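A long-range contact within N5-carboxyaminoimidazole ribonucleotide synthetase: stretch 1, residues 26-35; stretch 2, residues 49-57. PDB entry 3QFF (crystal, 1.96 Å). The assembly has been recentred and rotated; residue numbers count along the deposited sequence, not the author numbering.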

# COMPACT_ATOMS: atom_id res chain seq x y z
N GLY A 26 -9.30 -1.60 -10.85
CA GLY A 26 -9.28 -3.00 -10.44
C GLY A 26 -7.94 -3.43 -9.83
O GLY A 26 -7.93 -4.06 -8.78
N ARG A 27 -6.83 -3.10 -10.47
CA ARG A 27 -5.51 -3.47 -9.95
C ARG A 27 -5.27 -2.89 -8.55
O ARG A 27 -4.82 -3.58 -7.64
CB ARG A 27 -4.42 -3.00 -10.91
CG ARG A 27 -2.98 -3.22 -10.41
CD ARG A 27 -2.03 -2.50 -11.38
NE ARG A 27 -0.61 -2.66 -11.08
CZ ARG A 27 0.18 -3.61 -11.59
NH1 ARG A 27 -0.33 -4.55 -12.38
NH2 ARG A 27 1.47 -3.64 -11.28
N MET A 28 -5.59 -1.61 -8.39
CA MET A 28 -5.39 -0.96 -7.09
C MET A 28 -6.33 -1.45 -5.98
O MET A 28 -5.91 -1.57 -4.82
CB MET A 28 -5.42 0.56 -7.25
CG MET A 28 -4.13 1.06 -7.90
SD MET A 28 -4.10 2.83 -8.19
CE MET A 28 -5.21 3.04 -9.59
N MET A 29 -7.57 -1.78 -6.33
CA MET A 29 -8.49 -2.44 -5.37
C MET A 29 -7.85 -3.77 -4.94
O MET A 29 -7.86 -4.16 -3.77
CB MET A 29 -9.84 -2.78 -6.03
CG MET A 29 -10.85 -1.64 -6.20
SD MET A 29 -12.35 -2.30 -7.04
CE MET A 29 -13.29 -0.81 -7.39
N ALA A 30 -7.34 -4.49 -5.94
CA ALA A 30 -6.83 -5.84 -5.73
C ALA A 30 -5.56 -5.85 -4.88
O ALA A 30 -5.37 -6.75 -4.05
CB ALA A 30 -6.61 -6.53 -7.07
N LEU A 31 -4.71 -4.85 -5.08
CA LEU A 31 -3.50 -4.68 -4.25
C LEU A 31 -3.85 -4.40 -2.78
O LEU A 31 -3.23 -4.96 -1.87
CB LEU A 31 -2.58 -3.60 -4.82
CG LEU A 31 -1.82 -4.06 -6.09
CD1 LEU A 31 -1.25 -2.88 -6.85
CD2 LEU A 31 -0.68 -5.02 -5.73
N ALA A 32 -4.86 -3.56 -2.58
CA ALA A 32 -5.36 -3.24 -1.24
C ALA A 32 -5.95 -4.49 -0.57
O ALA A 32 -5.74 -4.74 0.63
CB ALA A 32 -6.45 -2.14 -1.35
N ALA A 33 -6.70 -5.27 -1.35
CA ALA A 33 -7.38 -6.45 -0.81
C ALA A 33 -6.36 -7.53 -0.41
O ALA A 33 -6.54 -8.24 0.57
CB ALA A 33 -8.36 -7.00 -1.84
N LYS A 34 -5.29 -7.63 -1.21
CA LYS A 34 -4.24 -8.62 -1.00
C LYS A 34 -3.49 -8.37 0.32
O LYS A 34 -3.12 -9.31 1.01
CB LYS A 34 -3.29 -8.61 -2.19
CG LYS A 34 -3.03 -9.98 -2.83
CD LYS A 34 -4.11 -10.36 -3.81
CE LYS A 34 -3.67 -11.52 -4.70
NZ LYS A 34 -3.78 -12.84 -4.01
N GLU A 35 -3.30 -7.09 0.69
CA GLU A 35 -2.63 -6.76 1.97
C GLU A 35 -3.39 -7.33 3.15
O GLU A 35 -2.80 -7.74 4.14
CB GLU A 35 -2.44 -5.24 2.13
CG GLU A 35 -1.33 -4.70 1.22
CD GLU A 35 -1.43 -3.22 0.93
OE1 GLU A 35 -1.85 -2.44 1.83
OE2 GLU A 35 -1.04 -2.82 -0.20
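Stretch 2 49-57: SPCAQVADI

Stretch 1 is a helix already under way at Gly 26, and stretch 2 is laid along one side of it as irregular chain. Pro 50 to Gln 53 have helical phi/psi without the regular bonds; Gln 53 N to Ser 49 O (3.1 Å) and Val 54 N to Cys 51 O (2.9 Å) hold the turn, and Ala 52 N bonds Ser 49 OG at 3.2 Å. Ala 55 is extended at phi/psi -91/154, but Asp 56 turns back to helical angles before Ile 57, which is strand. The two stretches advance in the same general sense: Pro 50 and Cys 51 meet Gly 26 and Arg 27, Val 54 meets Ala 30 and Leu 31, and Asp 56 reaches Lys 34.

The backbones are closest at Arg 27 and Cys 51, with CA to CA only 3.8 Å. The neighbouring Gly 26 leaves the room this approach needs: an ideal CB there would lie a tight 3.2 Å from Cys 51 CB. The long Arg 27 side chain leaves sideways. Gly 26 O lies 3.4 Å from Cys 51 SG.

Apolar packing centres on Val 54, whose CB points toward the helix. Its CG2 packs on Ala 30 CB at 3.5 Å and its CG1 on Leu 31 CD2 at 3.8 Å, so the two methyls reach successive helix residues. Ala 30 CB also touches Cys 51 SG at 4.1 Å.

Polar contacts flank this packing. Arg 27, extended with chi1 to chi3 all t, donates from NH1 to Pro 50 O (3.1 Å), near the guanidinium plane, and weakly to Gln 53 OE1 (3.1 Å); Val 54 CG1 covers one guanidinium face. Farther along, Lys 34 NZ forms a salt bridge with Asp 56 OD2 at 2.7 Å. Lys 34 CE passes 3.2 Å from Val 54 O, a buried carbonyl oxygen left without a hydrogen-bond partner.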

# COMPACT_ATOMS: atom_id res chain seq x y z
N SER A 49 -4.49 -8.14 -18.18
CA SER A 49 -4.89 -6.77 -17.79
C SER A 49 -4.11 -6.33 -16.54
O SER A 49 -3.50 -7.16 -15.88
CB SER A 49 -6.40 -6.68 -17.54
OG SER A 49 -6.81 -7.51 -16.47
N PRO A 50 -4.11 -5.01 -16.24
CA PRO A 50 -3.47 -4.55 -15.01
C PRO A 50 -3.95 -5.30 -13.77
O PRO A 50 -3.13 -5.64 -12.91
CB PRO A 50 -3.89 -3.08 -14.94
CG PRO A 50 -3.92 -2.67 -16.37
CD PRO A 50 -4.51 -3.87 -17.10
N CYS A 51 -5.26 -5.57 -13.67
CA CYS A 51 -5.77 -6.24 -12.48
C CYS A 51 -5.39 -7.73 -12.49
O CYS A 51 -4.98 -8.27 -11.47
CB CYS A 51 -7.28 -6.03 -12.34
SG CYS A 51 -8.00 -6.79 -10.87
N ALA A 52 -5.47 -8.38 -13.65
CA ALA A 52 -5.06 -9.79 -13.78
C ALA A 52 -3.62 -10.04 -13.34
O ALA A 52 -3.28 -11.14 -12.90
CB ALA A 52 -5.28 -10.29 -15.23
N GLN A 53 -2.77 -9.03 -13.49
CA GLN A 53 -1.37 -9.13 -13.07
C GLN A 53 -1.21 -9.28 -11.56
O GLN A 53 -0.12 -9.59 -11.08
CB GLN A 53 -0.58 -7.92 -13.56
CG GLN A 53 -0.34 -7.92 -15.06
CD GLN A 53 0.10 -6.58 -15.56
OE1 GLN A 53 0.85 -5.86 -14.89
NE2 GLN A 53 -0.37 -6.22 -16.75
N VAL A 54 -2.29 -9.03 -10.83
CA VAL A 54 -2.30 -9.20 -9.38
C VAL A 54 -3.38 -10.18 -8.93
O VAL A 54 -3.52 -10.44 -7.75
CB VAL A 54 -2.39 -7.83 -8.62
CG1 VAL A 54 -1.26 -6.90 -9.03
CG2 VAL A 54 -3.71 -7.15 -8.87
N ALA A 55 -4.14 -10.75 -9.87
CA ALA A 55 -5.26 -11.62 -9.51
C ALA A 55 -4.86 -13.09 -9.39
O ALA A 55 -3.88 -13.51 -10.02
CB ALA A 55 -6.40 -11.47 -10.51
N ASP A 56 -5.60 -13.84 -8.58
CA ASP A 56 -5.39 -15.28 -8.44
C ASP A 56 -6.09 -16.01 -9.59
O ASP A 56 -5.59 -17.01 -10.11
CB ASP A 56 -5.92 -15.80 -7.10
CG ASP A 56 -5.27 -15.13 -5.89
OD1 ASP A 56 -4.33 -15.72 -5.31
OD2 ASP A 56 -5.69 -14.01 -5.50
N ILE A 57 -7.25 -15.49 -9.97
CA ILE A 57 -8.04 -16.05 -11.07
C ILE A 57 -8.37 -14.97 -12.12
O ILE A 57 -8.78 -13.86 -11.77
CB ILE A 57 -9.34 -16.70 -10.54
CG1 ILE A 57 -9.00 -17.79 -9.52
CG2 ILE A 57 -10.20 -17.26 -11.69
CD1 ILE A 57 -10.21 -18.37 -8.80